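PDB 4XT0: protein LigF from Sphingobium sp. SYK-6, which cleaves beta-aryl ether bonds of lignin stereospecifically, as a glutathione-binding beta-etherase of the glutathione S-transferase superfamily. Local coordinates for residues W119-D132 against K151-L164. Sequence-based numbering, arbitrary orientation.
Sequences WAFGIKAIAQKMSD and KWRRARNGFPQEML. With GSH (glutathione), chain B.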
loop_
_atom_site.group_PDB
_atom_site.type_symbol
_atom_site.label_atom_id
_atom_site.label_comp_id
_atom_site.label_asym_id
_atom_site.label_seq_id
_atom_site.Cartn_x
_atom_site.Cartn_y
_atom_site.Cartn_z
ATOM N N TRP A 119 -14.809 2.956 -12.197
ATOM C CA TRP A 119 -15.768 3.916 -11.642
ATOM C C TRP A 119 -16.344 4.838 -12.717
ATOM O O TRP A 119 -17.510 5.234 -12.654
ATOM C CB TRP A 119 -15.122 4.759 -10.535
ATOM C CG TRP A 119 -15.067 4.064 -9.201
ATOM C CD1 TRP A 119 -14.083 3.229 -8.747
ATOM C CD2 TRP A 119 -16.042 4.138 -8.152
ATOM N NE1 TRP A 119 -14.383 2.785 -7.482
ATOM C CE2 TRP A 119 -15.580 3.327 -7.094
ATOM C CE3 TRP A 119 -17.255 4.814 -8.002
ATOM C CZ2 TRP A 119 -16.292 3.171 -5.905
ATOM C CZ3 TRP A 119 -17.958 4.658 -6.822
ATOM C CH2 TRP A 119 -17.474 3.844 -5.789
ATOM N N ALA A 120 -15.522 5.179 -13.703
ATOM C CA ALA A 120 -15.940 6.098 -14.750
ATOM C C ALA A 120 -16.954 5.452 -15.696
ATOM O O ALA A 120 -17.946 6.075 -16.066
ATOM C CB ALA A 120 -14.727 6.600 -15.530
ATOM N N PHE A 121 -16.714 4.197 -16.066
ATOM C CA PHE A 121 -17.516 3.552 -17.104
ATOM C C PHE A 121 -18.321 2.340 -16.618
ATOM O O PHE A 121 -19.319 1.968 -17.240
ATOM C CB PHE A 121 -16.609 3.114 -18.257
ATOM C CG PHE A 121 -15.739 4.208 -18.802
ATOM C CD1 PHE A 121 -16.255 5.466 -19.056
ATOM C CD2 PHE A 121 -14.397 3.976 -19.059
ATOM C CE1 PHE A 121 -15.447 6.471 -19.565
ATOM C CE2 PHE A 121 -13.586 4.974 -19.560
ATOM C CZ PHE A 121 -14.109 6.223 -19.811
ATOM N N GLY A 122 -17.890 1.729 -15.516
ATOM C CA GLY A 122 -18.386 0.418 -15.124
ATOM C C GLY A 122 -19.671 0.290 -14.313
ATOM O O GLY A 122 -20.411 -0.676 -14.503
ATOM N N ILE A 123 -19.942 1.225 -13.403
ATOM C CA ILE A 123 -21.122 1.109 -12.537
ATOM C C ILE A 123 -22.136 2.225 -12.799
ATOM O O ILE A 123 -22.820 2.701 -11.888
ATOM C CB ILE A 123 -20.735 1.106 -11.033
ATOM C CG1 ILE A 123 -19.957 2.367 -10.653
ATOM C CG2 ILE A 123 -19.910 -0.133 -10.687
ATOM C CD1 ILE A 123 -19.527 2.383 -9.201
ATOM N N LYS A 124 -22.246 2.608 -14.067
ATOM C CA LYS A 124 -23.107 3.705 -14.484
ATOM C C LYS A 124 -24.559 3.509 -14.056
ATOM O O LYS A 124 -25.244 4.479 -13.720
ATOM C CB LYS A 124 -23.031 3.876 -16.004
ATOM C CG LYS A 124 -22.883 5.316 -16.456
ATOM C CD LYS A 124 -21.631 5.940 -15.865
ATOM C CE LYS A 124 -21.446 7.361 -16.358
ATOM N NZ LYS A 124 -22.663 8.172 -16.118
ATOM N N ALA A 125 -25.020 2.257 -14.062
ATOM C CA ALA A 125 -26.422 1.943 -13.758
ATOM C C ALA A 125 -26.732 2.093 -12.275
ATOM O O ALA A 125 -27.742 2.700 -11.900
ATOM C CB ALA A 125 -26.767 0.540 -14.216
ATOM N N ILE A 126 -25.869 1.523 -11.436
ATOM C CA ILE A 126 -25.975 1.720 -9.999
ATOM C C ILE A 126 -25.830 3.207 -9.698
ATOM O O ILE A 126 -26.645 3.789 -8.982
ATOM C CB ILE A 126 -24.906 0.923 -9.221
ATOM C CG1 ILE A 126 -24.963 -0.565 -9.583
ATOM C CG2 ILE A 126 -25.084 1.110 -7.721
ATOM C CD1 ILE A 126 -23.803 -1.381 -8.983
ATOM N N ALA A 127 -24.802 3.818 -10.285
ATOM C CA ALA A 127 -24.494 5.231 -10.068
ATOM C C ALA A 127 -25.657 6.166 -10.392
ATOM O O ALA A 127 -25.696 7.292 -9.901
ATOM C CB ALA A 127 -23.273 5.633 -10.889
ATOM N N GLN A 128 -26.598 5.706 -11.214
ATOM C CA GLN A 128 -27.676 6.569 -11.690
ATOM C C GLN A 128 -29.070 6.076 -11.299
ATOM O O GLN A 128 -30.072 6.666 -11.705
ATOM C CB GLN A 128 -27.577 6.720 -13.212
ATOM C CG GLN A 128 -26.314 7.449 -13.669
ATOM C CD GLN A 128 -26.117 7.420 -15.173
ATOM O OE1 GLN A 128 -25.106 7.899 -15.688
ATOM N NE2 GLN A 128 -27.084 6.855 -15.886
ATOM N N LYS A 129 -29.121 5.006 -10.504
ATOM C CA LYS A 129 -30.381 4.435 -10.019
ATOM C C LYS A 129 -31.311 5.485 -9.427
ATOM O O LYS A 129 -32.425 5.701 -9.909
ATOM C CB LYS A 129 -30.115 3.359 -8.959
ATOM C CG LYS A 129 -29.559 2.051 -9.489
ATOM C CD LYS A 129 -30.483 1.422 -10.527
ATOM C CE LYS A 129 -31.788 0.935 -9.908
ATOM N NZ LYS A 129 -32.649 0.245 -10.909
ATOM N N MET A 130 -30.834 6.135 -8.372
ATOM C CA MET A 130 -31.635 7.079 -7.608
ATOM C C MET A 130 -31.813 8.416 -8.321
ATOM O O MET A 130 -31.066 8.744 -9.244
ATOM C CB MET A 130 -30.996 7.295 -6.236
ATOM C CG MET A 130 -30.907 6.029 -5.405
ATOM S SD MET A 130 -29.556 6.067 -4.221
ATOM C CE MET A 130 -28.156 6.073 -5.339
ATOM N N SER A 131 -32.803 9.189 -7.887
ATOM C CA SER A 131 -32.965 10.550 -8.382
ATOM C C SER A 131 -31.760 11.372 -7.944
ATOM O O SER A 131 -30.972 10.927 -7.109
ATOM C CB SER A 131 -34.261 11.173 -7.865
ATOM O OG SER A 131 -34.146 11.525 -6.496
ATOM N N ASP A 132 -31.610 12.565 -8.508
ATOM C CA ASP A 132 -30.494 13.422 -8.149
ATOM C C ASP A 132 -30.445 13.749 -6.642
ATOM O O ASP A 132 -29.361 13.746 -6.068
ATOM C CB ASP A 132 -30.526 14.721 -8.966
ATOM C CG ASP A 132 -30.265 14.499 -10.445
ATOM O OD1 ASP A 132 -29.596 13.502 -10.800
ATOM O OD2 ASP A 132 -30.716 15.349 -11.246
ATOM N N LYS A 151 -15.748 9.802 -5.607
ATOM C CA LYS A 151 -15.765 8.764 -6.639
ATOM C C LYS A 151 -17.189 8.455 -7.116
ATOM O O LYS A 151 -17.426 8.332 -8.318
ATOM C CB LYS A 151 -15.096 7.487 -6.131
ATOM C CG LYS A 151 -13.795 7.160 -6.840
ATOM C CD LYS A 151 -13.097 5.998 -6.169
ATOM C CE LYS A 151 -12.360 6.438 -4.913
ATOM N NZ LYS A 151 -11.037 7.064 -5.209
ATOM N N TRP A 152 -18.126 8.336 -6.177
ATOM C CA TRP A 152 -19.528 8.094 -6.517
ATOM C C TRP A 152 -20.096 9.248 -7.351
ATOM O O TRP A 152 -20.802 9.017 -8.337
ATOM C CB TRP A 152 -20.378 7.876 -5.250
ATOM C CG TRP A 152 -20.368 6.452 -4.758
ATOM C CD1 TRP A 152 -19.773 5.975 -3.618
ATOM C CD2 TRP A 152 -20.948 5.315 -5.413
ATOM N NE1 TRP A 152 -19.956 4.614 -3.520
ATOM C CE2 TRP A 152 -20.672 4.184 -4.610
ATOM C CE3 TRP A 152 -21.669 5.142 -6.600
ATOM C CZ2 TRP A 152 -21.100 2.900 -4.958
ATOM C CZ3 TRP A 152 -22.094 3.863 -6.944
ATOM C CH2 TRP A 152 -21.808 2.761 -6.124
ATOM N N ARG A 153 -19.775 10.482 -6.958
ATOM C CA ARG A 153 -20.234 11.673 -7.675
ATOM C C ARG A 153 -19.713 11.699 -9.107
ATOM O O ARG A 153 -20.441 12.038 -10.039
ATOM C CB ARG A 153 -19.800 12.945 -6.937
ATOM C CG ARG A 153 -20.512 13.151 -5.616
ATOM C CD ARG A 153 -20.219 14.516 -5.024
ATOM N NE ARG A 153 -21.046 14.779 -3.846
ATOM C CZ ARG A 153 -20.740 14.378 -2.617
ATOM N NH1 ARG A 153 -19.621 13.697 -2.410
ATOM N NH2 ARG A 153 -21.547 14.656 -1.597
ATOM N N ARG A 154 -18.447 11.330 -9.265
ATOM C CA ARG A 154 -17.801 11.298 -10.570
ATOM C C ARG A 154 -18.260 10.095 -11.405
ATOM O O ARG A 154 -18.254 10.151 -12.637
ATOM C CB ARG A 154 -16.280 11.294 -10.394
ATOM C CG ARG A 154 -15.737 12.599 -9.818
ATOM C CD ARG A 154 -14.228 12.527 -9.549
ATOM N NE ARG A 154 -13.646 13.864 -9.435
ATOM C CZ ARG A 154 -12.442 14.128 -8.936
ATOM N NH1 ARG A 154 -11.674 13.145 -8.484
ATOM N NH2 ARG A 154 -12.010 15.381 -8.876
ATOM N N ALA A 155 -18.666 9.018 -10.735
ATOM C CA ALA A 155 -19.256 7.859 -11.419
ATOM C C ALA A 155 -20.593 8.206 -12.078
ATOM O O ALA A 155 -20.902 7.731 -13.174
ATOM C CB ALA A 155 -19.441 6.704 -10.443
ATOM N N ARG A 156 -21.382 9.032 -11.397
ATOM C CA ARG A 156 -22.696 9.434 -11.890
ATOM C C ARG A 156 -22.604 10.644 -12.822
ATOM O O ARG A 156 -23.370 10.751 -13.782
ATOM C CB ARG A 156 -23.634 9.741 -10.711
ATOM C CG ARG A 156 -25.033 10.237 -11.096
ATOM C CD ARG A 156 -25.773 10.785 -9.873
ATOM N NE ARG A 156 -27.113 11.287 -10.173
ATOM C CZ ARG A 156 -28.233 10.604 -9.961
ATOM N NH1 ARG A 156 -29.410 11.138 -10.262
ATOM N NH2 ARG A 156 -28.177 9.380 -9.449
ATOM N N ASN A 157 -21.653 11.538 -12.555
ATOM C CA ASN A 157 -21.615 12.838 -13.228
ATOM C C ASN A 157 -20.432 13.039 -14.184
ATOM O O ASN A 157 -20.516 13.846 -15.109
ATOM C CB ASN A 157 -21.615 13.958 -12.183
ATOM C CG ASN A 157 -22.851 13.935 -11.297
ATOM O OD1 ASN A 157 -22.742 13.970 -10.068
ATOM N ND2 ASN A 157 -24.029 13.883 -11.915
ATOM N N GLY A 158 -19.329 12.330 -13.953
ATOM C CA GLY A 158 -18.187 12.400 -14.852
ATOM C C GLY A 158 -16.822 12.653 -14.225
ATOM O O GLY A 158 -16.679 13.492 -13.333
ATOM N N PHE A 159 -15.822 11.911 -14.704
ATOM C CA PHE A 159 -14.418 12.135 -14.356
ATOM C C PHE A 159 -13.783 13.102 -15.347
ATOM O O PHE A 159 -14.095 13.049 -16.534
ATOM C CB PHE A 159 -13.625 10.818 -14.365
ATOM C CG PHE A 159 -13.961 9.884 -13.237
ATOM C CD1 PHE A 159 -15.190 9.241 -13.185
ATOM C CD2 PHE A 159 -13.030 9.620 -12.244
ATOM C CE1 PHE A 159 -15.492 8.374 -12.148
ATOM C CE2 PHE A 159 -13.326 8.758 -11.210
ATOM C CZ PHE A 159 -14.559 8.134 -11.163
ATOM N N PRO A 160 -12.870 13.970 -14.873
ATOM C CA PRO A 160 -12.142 14.872 -15.779
ATOM C C PRO A 160 -11.395 14.078 -16.849
ATOM O O PRO A 160 -10.913 12.982 -16.555
ATOM C CB PRO A 160 -11.164 15.605 -14.850
ATOM C CG PRO A 160 -11.756 15.475 -13.480
ATOM C CD PRO A 160 -12.467 14.151 -13.466
ATOM N N GLN A 161 -11.307 14.607 -18.064
ATOM C CA GLN A 161 -10.693 13.862 -19.156
ATOM C C GLN A 161 -9.222 13.562 -18.879
ATOM O O GLN A 161 -8.793 12.412 -18.968
ATOM C CB GLN A 161 -10.827 14.617 -20.474
ATOM C CG GLN A 161 -10.393 13.804 -21.683
ATOM C CD GLN A 161 -11.166 12.508 -21.806
ATOM O OE1 GLN A 161 -12.374 12.514 -22.034
ATOM N NE2 GLN A 161 -10.473 11.387 -21.651
ATOM N N GLU A 162 -8.456 14.593 -18.532
ATOM C CA GLU A 162 -7.021 14.432 -18.320
ATOM C C GLU A 162 -6.737 13.405 -17.216
ATOM O O GLU A 162 -5.725 12.713 -17.253
ATOM C CB GLU A 162 -6.364 15.778 -17.990
ATOM C CG GLU A 162 -6.562 16.248 -16.553
ATOM C CD GLU A 162 -5.655 17.409 -16.185
ATOM O OE1 GLU A 162 -5.576 18.375 -16.975
ATOM O OE2 GLU A 162 -5.018 17.349 -15.108
ATOM N N MET A 163 -7.638 13.310 -16.242
ATOM C CA MET A 163 -7.568 12.266 -15.225
ATOM C C MET A 163 -7.661 10.872 -15.860
ATOM O O MET A 163 -6.881 9.981 -15.530
ATOM C CB MET A 163 -8.676 12.452 -14.182
ATOM C CG MET A 163 -8.793 11.302 -13.184
ATOM S SD MET A 163 -8.991 11.827 -11.464
ATOM C CE MET A 163 -10.761 11.976 -11.340
ATOM N N LEU A 164 -8.608 10.690 -16.776
ATOM C CA LEU A 164 -8.780 9.401 -17.439
ATOM C C LEU A 164 -7.554 9.023 -18.270
ATOM O O LEU A 164 -7.088 7.882 -18.212
ATOM C CB LEU A 164 -10.035 9.410 -18.318
ATOM C CG LEU A 164 -11.360 9.667 -17.588
ATOM C CD1 LEU A 164 -12.559 9.660 -18.565
ATOM C CD2 LEU A 164 -11.553 8.662 -16.459
HETATM N N1 GSH B . -8.184 -0.929 0.808
HETATM C CA1 GSH B . -9.439 -1.695 0.785
HETATM C C1 GSH B . -9.200 -3.188 0.584
HETATM O O11 GSH B . -9.930 -3.999 1.119
HETATM O O12 GSH B . -8.201 -3.634 -0.194
HETATM C CB1 GSH B . -10.310 -1.155 -0.367
HETATM C CG1 GSH B . -11.676 -1.830 -0.292
HETATM C CD1 GSH B . -12.525 -1.411 -1.478
HETATM O OE1 GSH B . -12.154 -0.514 -2.209
HETATM N N2 GSH B . -13.691 -2.048 -1.709
HETATM C CA2 GSH B . -14.542 -1.665 -2.847
HETATM C C2 GSH B . -15.874 -1.168 -2.325
HETATM O O2 GSH B . -16.263 -1.541 -1.232
HETATM C CB2 GSH B . -14.814 -2.901 -3.715
HETATM S SG2 GSH B . -13.333 -3.446 -4.626
HETATM N N3 GSH B . -16.648 -0.324 -3.066
HETATM C CA3 GSH B . -17.952 0.105 -2.531
HETATM C C3 GSH B . -17.999 1.556 -2.105
HETATM O O31 GSH B . -19.078 2.092 -1.976
HETATM O O32 GSH B . -16.871 2.254 -1.859
#
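W119 drives the edge of its six-membered ring into the face of W152 in a T-shaped stack, the planes at 84° and CZ3 lying 3.4 Å from W152 CD2. K151 CD sits over one face of the W119 indole, a CH-pi contact 3.7 Å from the centroid of the five-membered ring, while I123 CD1 lies against the opposite face, near the rim, and also touches W152 CZ3. A155 CB lies at the W119 edge and meets A127 CB at 4.0 Å. Beyond the end of helix 151-157, F159 CZ packs on W119 CB, and A120 CB bridges F159 and L164. This is the all-helical C-terminal domain of the GST fold: the short, weakly bonded helix 124-128 crosses helix 151-157 at -107°, close enough for alanines to meet. W152 belongs to the glutathione pocket, its NE1 donating to glutathione O31 (3.1 Å); W119 and I123, packed against its ring, probably help to hold that indole in place.

Toward solvent the contact turns polar around R156. With CG anti to the backbone N (chi1 177°) and the chain extended to NE, its guanidinium reaches the turn after helix 124-128. NH1 and NH2 both grip M130 O, which lies in the guanidinium plane, NH2 at 3.0 Å; NH2 also donates to A127 O. NH1 forms a salt bridge with D132 OD1, modelled at a doubtfully short 2.4 Å, and F135 adds a cation-pi contact. A leucine here would probably leave D132 without its charged mate and the M130 carbonyl without both donors, freeing the turn to shift.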